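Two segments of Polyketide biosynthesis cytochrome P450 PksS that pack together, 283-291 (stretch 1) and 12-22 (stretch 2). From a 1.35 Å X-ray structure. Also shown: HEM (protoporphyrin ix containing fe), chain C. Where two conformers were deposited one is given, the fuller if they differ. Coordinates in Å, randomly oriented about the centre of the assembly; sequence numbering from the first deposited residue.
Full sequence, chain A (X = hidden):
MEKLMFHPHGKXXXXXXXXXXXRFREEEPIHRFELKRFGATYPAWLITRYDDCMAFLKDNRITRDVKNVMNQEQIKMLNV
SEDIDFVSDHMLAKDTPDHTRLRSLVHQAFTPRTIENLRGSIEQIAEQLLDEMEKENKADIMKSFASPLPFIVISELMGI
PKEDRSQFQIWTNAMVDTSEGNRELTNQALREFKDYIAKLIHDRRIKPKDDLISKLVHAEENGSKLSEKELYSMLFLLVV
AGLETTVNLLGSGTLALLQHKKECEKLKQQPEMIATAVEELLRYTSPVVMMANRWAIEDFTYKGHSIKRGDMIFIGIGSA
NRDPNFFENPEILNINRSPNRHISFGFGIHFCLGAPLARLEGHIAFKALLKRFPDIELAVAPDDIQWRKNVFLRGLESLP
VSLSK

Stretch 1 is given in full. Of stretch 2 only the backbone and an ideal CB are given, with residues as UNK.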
ATOM      1  N   ARG A 283      -7.665   2.944   8.565  1.00  8.64           N
ATOM      2  CA  ARG A 283      -7.087   3.200   9.842  1.00  8.81           C
ATOM      3  C   ARG A 283      -6.826   1.929  10.612  1.00  9.47           C
ATOM      4  O   ARG A 283      -5.737   1.744  11.172  1.00 10.11           O
ATOM      5  CB  ARG A 283      -7.993   4.111  10.692  1.00  9.94           C
ATOM      6  CG  ARG A 283      -7.443   4.447  12.037  1.00  9.74           C
ATOM      7  CD  ARG A 283      -8.459   5.037  13.039  1.00 10.04           C
ATOM      8  NE  ARG A 283      -9.390   4.067  13.500  1.00 10.81           N
ATOM      9  CZ  ARG A 283      -9.203   3.302  14.576  1.00 12.58           C
ATOM     10  NH1 ARG A 283      -8.144   3.376  15.310  1.00 14.27           N
ATOM     11  NH2 ARG A 283     -10.124   2.374  14.914  1.00 13.57           N
ATOM     12  N   TYR A 284      -7.805   1.056  10.690  1.00  9.04           N
ATOM     13  CA  TYR A 284      -7.778  -0.145  11.526  1.00  9.86           C
ATOM     14  C   TYR A 284      -6.898  -1.237  10.918  1.00 10.42           C
ATOM     15  O   TYR A 284      -6.185  -1.930  11.711  1.00 11.48           O
ATOM     16  CB  TYR A 284      -9.220  -0.623  11.667  1.00 11.66           C
ATOM     17  CG  TYR A 284      -9.416  -1.734  12.664  1.00 12.81           C
ATOM     18  CD1 TYR A 284      -9.629  -1.474  13.975  1.00 15.47           C
ATOM     19  CD2 TYR A 284      -9.354  -3.010  12.248  1.00 14.38           C
ATOM     20  CE1 TYR A 284      -9.827  -2.579  14.871  1.00 17.77           C
ATOM     21  CE2 TYR A 284      -9.525  -4.093  13.116  1.00 17.35           C
ATOM     22  CZ  TYR A 284      -9.746  -3.830  14.375  1.00 16.71           C
ATOM     23  OH  TYR A 284      -9.899  -4.937  15.242  1.00 19.73           O
ATOM     24  N   THR A 285      -6.839  -1.385   9.616  1.00  9.77           N
ATOM     25  CA  THR A 285      -6.094  -2.462   9.017  1.00 10.88           C
ATOM     26  C   THR A 285      -4.725  -2.024   8.632  1.00 10.41           C
ATOM     27  O   THR A 285      -3.902  -2.911   8.342  1.00 10.66           O
ATOM     28  CB  THR A 285      -6.793  -3.055   7.782  1.00 11.67           C
ATOM     29  OG1 THR A 285      -6.778  -2.179   6.648  1.00 12.39           O
ATOM     30  CG2 THR A 285      -8.234  -3.575   8.139  1.00 12.51           C
ATOM     31  N   SER A 286      -4.417  -0.739   8.494  1.00  9.38           N
ATOM     32  CA  SER A 286      -3.116  -0.185   8.124  1.00  9.58           C
ATOM     33  C   SER A 286      -2.377  -1.114   7.157  1.00  9.42           C
ATOM     34  O   SER A 286      -1.267  -1.659   7.562  1.00 10.76           O
ATOM     35  CB  SER A 286      -2.289   0.091   9.365  1.00 10.69           C
ATOM     36  OG  SER A 286      -2.964   1.078  10.209  1.00 11.53           O
ATOM     37  N   PRO A 287      -2.768  -1.273   5.910  1.00  9.18           N
ATOM     38  CA  PRO A 287      -2.125  -2.199   4.961  1.00 10.20           C
ATOM     39  C   PRO A 287      -0.664  -2.000   4.925  1.00  9.81           C
ATOM     40  O   PRO A 287       0.119  -2.990   4.837  1.00  9.55           O
ATOM     41  CB  PRO A 287      -2.819  -1.901   3.668  1.00 11.13           C
ATOM     42  CG  PRO A 287      -4.197  -1.396   4.070  1.00 12.12           C
ATOM     43  CD  PRO A 287      -3.983  -0.598   5.335  1.00 10.29           C
ATOM     44  N   VAL A 288      -0.185  -0.772   4.910  1.00  9.45           N
ATOM     45  CA  VAL A 288       1.206  -0.455   5.209  1.00  8.21           C
ATOM     46  C   VAL A 288       1.245  -0.225   6.705  1.00  9.04           C
ATOM     47  O   VAL A 288       0.798   0.824   7.247  1.00  9.98           O
ATOM     48  CB  VAL A 288       1.705   0.752   4.434  1.00  9.77           C
ATOM     49  CG1 VAL A 288       3.145   0.998   4.808  1.00 10.78           C
ATOM     50  CG2 VAL A 288       1.509   0.576   2.955  1.00 11.08           C
ATOM     51  N   VAL A 289       1.746  -1.174   7.427  1.00  8.61           N
ATOM     52  CA  VAL A 289       1.682  -1.117   8.905  1.00  8.55           C
ATOM     53  C   VAL A 289       2.859  -0.343   9.477  1.00  8.90           C
ATOM     54  O   VAL A 289       2.766   0.184  10.627  1.00  9.33           O
ATOM     55  CB  VAL A 289       1.464  -2.506   9.521  1.00 10.25           C
ATOM     56  CG1 VAL A 289       2.736  -3.330   9.493  1.00 11.50           C
ATOM     57  CG2 VAL A 289       0.905  -2.443  10.906  1.00 11.81           C
ATOM     58  N   MET A 290       3.940  -0.295   8.762  1.00  9.05           N
ATOM     59  CA  MET A 290       5.108   0.445   9.138  1.00 10.62           C
ATOM     60  C   MET A 290       5.774   0.898   7.886  1.00 10.90           C
ATOM     61  O   MET A 290       5.715   0.176   6.880  1.00 11.83           O
ATOM     62  CB  MET A 290       6.147  -0.488   9.914  1.00 17.05           C
ATOM     63  CG  MET A 290       5.954  -0.761  11.269  1.00 22.89           C
ATOM     64  SD  MET A 290       7.633  -1.384  11.806  1.00 18.21           S
ATOM     65  CE  MET A 290       7.024  -2.311  13.146  1.00 33.19           C
ATOM     66  N   MET A 291       6.472   1.991   7.946  1.00 11.84           N
ATOM     67  CA  MET A 291       7.297   2.397   6.764  1.00 12.80           C
ATOM     68  C   MET A 291       8.620   2.914   7.191  1.00 13.42           C
ATOM     69  O   MET A 291       8.706   3.520   8.308  1.00 14.41           O
ATOM     70  CB  MET A 291       6.532   3.379   5.893  1.00 13.48           C
ATOM     71  CG  MET A 291       6.040   4.573   6.535  1.00 13.94           C
ATOM     72  SD  MET A 291       5.110   5.673   5.439  1.00 14.21           S
ATOM     73  CE  MET A 291       4.640   6.886   6.565  1.00 16.50           C
ATOM     74  N   UNK A  12       6.200 -12.698  17.357  1.00 13.36           N
ATOM     75  CA  UNK A  12       5.092 -11.835  17.913  1.00 14.14           C
ATOM     76  C   UNK A  12       4.634 -10.787  16.858  1.00 12.37           C
ATOM     77  O   UNK A  12       3.456 -10.615  16.688  1.00 13.88           O
ATOM     78  CB  UNK A  12       5.557 -11.118  19.182  1.00 14.14           C
ATOM     79  N   UNK A  13       5.603 -10.220  16.169  1.00 12.03           N
ATOM     80  CA  UNK A  13       5.255  -9.203  15.114  1.00 12.02           C
ATOM     81  C   UNK A  13       4.526  -9.824  14.007  1.00 13.20           C
ATOM     82  O   UNK A  13       3.575  -9.226  13.429  1.00 13.53           O
ATOM     83  CB  UNK A  13       6.497  -8.509  14.552  1.00 12.02           C
ATOM     84  N   UNK A  14       4.845 -11.060  13.610  1.00 11.63           N
ATOM     85  CA  UNK A  14       4.098 -11.752  12.606  1.00 11.51           C
ATOM     86  C   UNK A  14       2.688 -12.165  13.056  1.00 12.06           C
ATOM     87  O   UNK A  14       1.712 -12.129  12.290  1.00 14.48           O
ATOM     88  CB  UNK A  14       4.887 -12.987  12.166  1.00 11.51           C
ATOM     89  N   UNK A  15       2.550 -12.482  14.315  1.00 11.46           N
ATOM     90  CA  UNK A  15       1.261 -12.875  14.824  1.00 13.38           C
ATOM     91  C   UNK A  15       0.279 -11.699  14.864  1.00 11.90           C
ATOM     92  O   UNK A  15      -0.823 -11.815  14.493  1.00 13.06           O
ATOM     93  CB  UNK A  15       1.420 -13.481  16.220  1.00 13.38           C
ATOM     94  N   UNK A  16       0.779 -10.575  15.333  1.00 12.22           N
ATOM     95  CA  UNK A  16      -0.071  -9.330  15.444  1.00 12.91           C
ATOM     96  C   UNK A  16       0.844  -8.151  15.584  1.00 11.69           C
ATOM     97  O   UNK A  16       1.248  -7.793  16.672  1.00 11.87           O
ATOM     98  CB  UNK A  16      -1.035  -9.386  16.631  1.00 12.91           C
ATOM     99  N   UNK A  17       1.072  -7.463  14.468  1.00 10.70           N
ATOM    100  CA  UNK A  17       1.981  -6.320  14.579  1.00 11.50           C
ATOM    101  C   UNK A  17       1.357  -5.105  15.331  1.00 11.09           C
ATOM    102  O   UNK A  17       2.083  -4.320  15.897  1.00 11.93           O
ATOM    103  CB  UNK A  17       2.413  -5.889  13.176  1.00 11.50           C
ATOM    104  N   UNK A  18       0.051  -5.100  15.332  1.00 12.22           N
ATOM    105  CA  UNK A  18      -0.661  -4.007  15.999  1.00 12.42           C
ATOM    106  C   UNK A  18      -0.418  -4.090  17.474  1.00 13.14           C
ATOM    107  O   UNK A  18      -0.197  -3.095  18.164  1.00 13.16           O
ATOM    108  CB  UNK A  18      -2.161  -4.048  15.702  1.00 12.42           C
ATOM    109  N   UNK A  19      -0.397  -5.326  18.000  1.00 14.84           N
ATOM    110  CA  UNK A  19      -0.212  -5.422  19.460  0.50 14.45           C
ATOM    111  C   UNK A  19       1.263  -5.152  19.834  1.00 15.53           C
ATOM    112  O   UNK A  19       1.516  -4.506  20.839  1.00 16.42           O
ATOM    113  CB  UNK A  19      -0.643  -6.801  19.963  0.50 14.45           C
ATOM    114  N   UNK A  20       2.191  -5.515  18.994  1.00 13.43           N
ATOM    115  CA  UNK A  20       3.581  -5.198  19.270  1.00 13.17           C
ATOM    116  C   UNK A  20       3.799  -3.680  19.236  1.00 12.87           C
ATOM    117  O   UNK A  20       4.401  -3.040  20.108  1.00 13.56           O
ATOM    118  CB  UNK A  20       4.497  -5.896  18.263  1.00 13.17           C
ATOM    119  N   UNK A  21       3.405  -3.064  18.098  1.00 12.00           N
ATOM    120  CA  UNK A  21       3.615  -1.623  17.947  1.00 12.82           C
ATOM    121  C   UNK A  21       2.862  -0.819  19.055  1.00 12.25           C
ATOM    122  O   UNK A  21       3.347   0.196  19.519  1.00 12.22           O
ATOM    123  CB  UNK A  21       3.149  -1.179  16.559  1.00 12.82           C
ATOM    124  N   UNK A  22       1.709  -1.314  19.448  1.00 12.10           N
ATOM    125  CA  UNK A  22       0.919  -0.681  20.515  1.00 12.70           C
ATOM    126  C   UNK A  22       1.623  -0.727  21.863  1.00 15.48           C
ATOM    127  O   UNK A  22       1.548   0.240  22.658  1.00 15.50           O
ATOM    128  CB  UNK A  22      -0.447  -1.360  20.632  1.00 12.70           C
TER
HETATM  129  CHA HEM C 502       3.063   6.497  -1.325  0.93  8.82           C
HETATM  130  CHB HEM C 502      -0.004   3.745   1.199  0.93  7.20           C
HETATM  131  CHC HEM C 502      -2.203   2.435  -2.936  0.93  7.08           C
HETATM  132  CHD HEM C 502       0.963   5.060  -5.407  0.93  9.16           C
HETATM  133  C1A HEM C 502       2.444   5.852  -0.280  0.93  7.99           C
HETATM  134  C2A HEM C 502       2.724   5.982   1.158  0.93  7.57           C
HETATM  135  C3A HEM C 502       1.924   5.182   1.816  0.93  7.39           C
HETATM  136  C4A HEM C 502       1.016   4.572   0.841  0.93  7.26           C
HETATM  137  CMA HEM C 502       1.929   4.892   3.263  0.93  8.20           C
HETATM  138  CAA HEM C 502       3.886   6.799   1.738  0.93  9.04           C
HETATM  139  CBA HEM C 502       5.112   6.019   1.874  0.93 10.10           C
HETATM  140  CGA HEM C 502       6.380   6.729   2.518  0.93 10.28           C
HETATM  141  O1A HEM C 502       7.338   5.910   2.743  0.93 11.37           O
HETATM  142  O2A HEM C 502       6.228   7.872   2.739  0.93 11.17           O
HETATM  143  C1B HEM C 502      -0.866   3.136   0.289  0.93  6.53           C
HETATM  144  C2B HEM C 502      -1.980   2.305   0.609  0.93  6.25           C
HETATM  145  C3B HEM C 502      -2.621   1.912  -0.518  0.93  6.89           C
HETATM  146  C4B HEM C 502      -1.869   2.539  -1.605  0.93  6.77           C
HETATM  147  CMB HEM C 502      -2.317   1.978   1.991  0.93  7.64           C
HETATM  148  CAB HEM C 502      -3.780   1.067  -0.744  0.93  7.88           C
HETATM  149  CBB HEM C 502      -4.644   0.846   0.184  0.93 13.04           C
HETATM  150  C1C HEM C 502      -1.595   3.040  -4.003  0.93  7.48           C
HETATM  151  C2C HEM C 502      -1.909   2.937  -5.374  0.93  7.93           C
HETATM  152  C3C HEM C 502      -0.994   3.698  -6.104  0.93  8.92           C
HETATM  153  C4C HEM C 502      -0.088   4.232  -5.139  0.93  7.84           C
HETATM  154  CMC HEM C 502      -3.156   2.235  -5.842  0.93  8.96           C
HETATM  155  CAC HEM C 502      -0.918   3.909  -7.540  0.93 10.30           C
HETATM  156  CBC HEM C 502      -1.347   3.070  -8.411  0.93 16.19           C
HETATM  157  C1D HEM C 502       1.835   5.678  -4.544  0.93  8.11           C
HETATM  158  C2D HEM C 502       2.957   6.490  -4.948  0.93  9.68           C
HETATM  159  C3D HEM C 502       3.530   6.911  -3.782  0.93  8.96           C
HETATM  160  C4D HEM C 502       2.750   6.359  -2.656  0.93  8.13           C
HETATM  161  CMD HEM C 502       3.344   6.874  -6.359  0.93  9.90           C
HETATM  162  CAD HEM C 502       4.717   7.825  -3.617  0.93  9.65           C
HETATM  163  CBD HEM C 502       4.328   9.268  -3.533  0.93  9.97           C
HETATM  164  CGD HEM C 502       5.508  10.286  -3.475  0.93 10.07           C
HETATM  165  O1D HEM C 502       6.609   9.818  -3.162  0.93 11.16           O
HETATM  166  O2D HEM C 502       5.208  11.476  -3.694  0.93 12.42           O
HETATM  167  NA  HEM C 502       1.346   5.061  -0.390  0.93  7.60           N
HETATM  168  NB  HEM C 502      -0.867   3.293  -1.078  0.93  7.37           N
HETATM  169  NC  HEM C 502      -0.500   3.850  -3.880  0.93  8.26           N
HETATM  170  ND  HEM C 502       1.727   5.579  -3.177  0.93  8.19           N
HETATM  171 FE   HEM C 502       0.397   4.509  -2.136  0.93  7.61          FE

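Stretch 1 leaves a helix at Ser286 and then runs as an irregular chain, so what it offers stretch 2 is mainly the apolar side chains of Val289 and Met290, with the carbonyl oxygens of Tyr284 and Thr285 to one side. No charged group of stretch 1 comes near.

Position 12 is helical and its CB has nothing of stretch 1 within reach, so almost any helix-compatible residue would serve; it is Glu12.

Position 13 is also helical, but its CA-to-CB bond points toward stretch 1. The gap beyond the ideal CB is wide, and the methionine at its far side is apolar. A small residue would stop short, whereas a long apolar or aromatic one could span the distance. The residue is Phe13, with chi1 t. Its CE1 lies 3.0 Å from Met290 CE, a very tight approach. Met290 SD stands 5.2 Å from the centroid of the Phe13 ring, an oblique sulfur-aromatic contact.

Positions 14 and 15 are helical and out of reach of stretch 1, which sets no demand on them; they are His14 and His15.

At position 16 the backbone leaves helical angles (phi -162°, psi 99°) just before a new helix starts. The first amides of that helix lack carbonyl partners from a preceding turn, so a short acceptor such as Asn, Asp, Ser or Thr is favoured. Asn16 fills the N-cap: its OD1 accepts from the backbone N of position 19 at 3.1 Å and, weakly, from the backbone N of position 18 at 3.0 Å.

Position 17 opens the second helix with phi -73°, and its ideal CB is 4.4 Å from Val289 CG2. A compact apolar residue fits, and proline is at home in a first turn, where its missing amide hydrogen costs little. Pro17 places CG 4.3 Å from Val289 CG2.

The CB of position 18 points sideways, with nothing of stretch 1 within 5.5 Å. A side chain must therefore extend and turn in to reach the valine and the nearby carbonyls; a flat aromatic or a long aliphatic could do so. Phe18, chi1 m, brings its ring end close. Val289 CG2 sits over one face, 4.1 Å from the ring centroid, in a CH-pi contact. At the ring edge, CZ is 3.4 Å from Thr285 O, and CE2 is 3.9 Å from Ser286 CB.

Positions 19 and 20 make no contact with stretch 1, leaving the choice open; they are Ser19 and Val20.

Position 21 points toward stretch 1, its ideal CB 5.3 Å from Met290 CE. A branched or flexible aliphatic suits this apolar surface. Leu21 CD2 is 3.0 Å from Met290 CE, again very close; Leu21 CD1 touches both neighbours, 3.9 Å from Met290 CG and 4.2 Å from Val289 CG2.

Stretch 1 sets no demand at position 22, and the helical angles allow most residues; an ideal CB would be somewhat crowded, 3.0 Å from Phe18 O, a crowding that glycine avoids. It is Gly22.

Stretch 2 (12-22) EFHHNPFSVLG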
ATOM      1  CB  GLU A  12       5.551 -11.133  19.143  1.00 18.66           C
ATOM      2  CG  GLU A  12       5.692 -11.874  20.454  1.00 27.97           C
ATOM      3  CD  GLU A  12       5.641 -10.887  21.647  1.00 43.06           C
ATOM      4  OE1 GLU A  12       5.224  -9.686  21.468  1.00 40.59           O
ATOM      5  OE2 GLU A  12       6.003 -11.293  22.778  1.00 57.83           O
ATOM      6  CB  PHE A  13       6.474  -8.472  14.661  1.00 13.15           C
ATOM      7  CG  PHE A  13       6.189  -7.215  13.847  1.00 11.97           C
ATOM      8  CD1 PHE A  13       5.851  -6.063  14.456  1.00 13.50           C
ATOM      9  CD2 PHE A  13       6.188  -7.280  12.496  1.00 14.04           C
ATOM     10  CE1 PHE A  13       5.608  -4.931  13.696  1.00 13.32           C
ATOM     11  CE2 PHE A  13       5.941  -6.113  11.741  1.00 14.81           C
ATOM     12  CZ  PHE A  13       5.705  -4.992  12.397  1.00 14.03           C
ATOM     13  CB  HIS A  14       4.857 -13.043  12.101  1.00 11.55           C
ATOM     14  CG  HIS A  14       4.088 -13.738  11.074  1.00 12.45           C
ATOM     15  ND1 HIS A  14       3.950 -13.207   9.823  1.00 14.06           N
ATOM     16  CD2 HIS A  14       3.298 -14.834  11.096  1.00 14.98           C
ATOM     17  CE1 HIS A  14       3.150 -13.971   9.098  1.00 14.63           C
ATOM     18  NE2 HIS A  14       2.769 -14.971   9.817  1.00 16.63           N
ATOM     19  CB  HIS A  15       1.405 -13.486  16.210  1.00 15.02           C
ATOM     20  CG  HIS A  15       0.104 -13.874  16.800  1.00 18.57           C
ATOM     21  ND1 HIS A  15      -0.479 -13.165  17.815  1.00 27.85           N
ATOM     22  CD2 HIS A  15      -0.776 -14.828  16.451  1.00 24.82           C
ATOM     23  CE1 HIS A  15      -1.644 -13.707  18.108  1.00 26.15           C
ATOM     24  NE2 HIS A  15      -1.845 -14.720  17.301  1.00 28.29           N
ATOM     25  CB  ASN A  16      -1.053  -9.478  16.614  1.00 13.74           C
ATOM     26  CG  ASN A  16      -2.031  -8.348  16.652  1.00 17.18           C
ATOM     27  OD1 ASN A  16      -1.783  -7.338  16.051  1.00 15.97           O
ATOM     28  ND2 ASN A  16      -3.047  -8.436  17.446  1.00 21.12           N
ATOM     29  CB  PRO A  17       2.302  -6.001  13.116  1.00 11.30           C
ATOM     30  CG  PRO A  17       1.136  -6.498  12.419  1.00 11.70           C
ATOM     31  CD  PRO A  17       0.762  -7.756  13.093  1.00 12.47           C
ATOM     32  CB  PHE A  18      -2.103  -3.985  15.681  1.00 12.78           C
ATOM     33  CG  PHE A  18      -2.344  -3.854  14.230  1.00 11.81           C
ATOM     34  CD1 PHE A  18      -2.445  -4.917  13.359  1.00 12.39           C
ATOM     35  CD2 PHE A  18      -2.438  -2.553  13.680  1.00 13.96           C
ATOM     36  CE1 PHE A  18      -2.618  -4.711  12.014  1.00 14.03           C
ATOM     37  CE2 PHE A  18      -2.644  -2.389  12.302  1.00 13.97           C
ATOM     38  CZ  PHE A  18      -2.726  -3.431  11.480  1.00 14.07           C
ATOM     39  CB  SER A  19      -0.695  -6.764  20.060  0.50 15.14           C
ATOM     40  OG  SER A  19      -0.034  -7.119  21.248  0.50 18.73           O
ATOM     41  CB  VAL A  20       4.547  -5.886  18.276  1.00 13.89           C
ATOM     42  CG1 VAL A  20       5.953  -5.427  18.424  1.00 14.38           C
ATOM     43  CG2 VAL A  20       4.483  -7.413  18.486  1.00 14.06           C
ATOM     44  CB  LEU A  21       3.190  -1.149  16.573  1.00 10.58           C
ATOM     45  CG  LEU A  21       3.927  -1.694  15.362  1.00 11.35           C
ATOM     46  CD1 LEU A  21       3.279  -1.164  14.095  1.00 12.62           C
ATOM     47  CD2 LEU A  21       5.357  -1.295  15.479  1.00 12.74           C
TER
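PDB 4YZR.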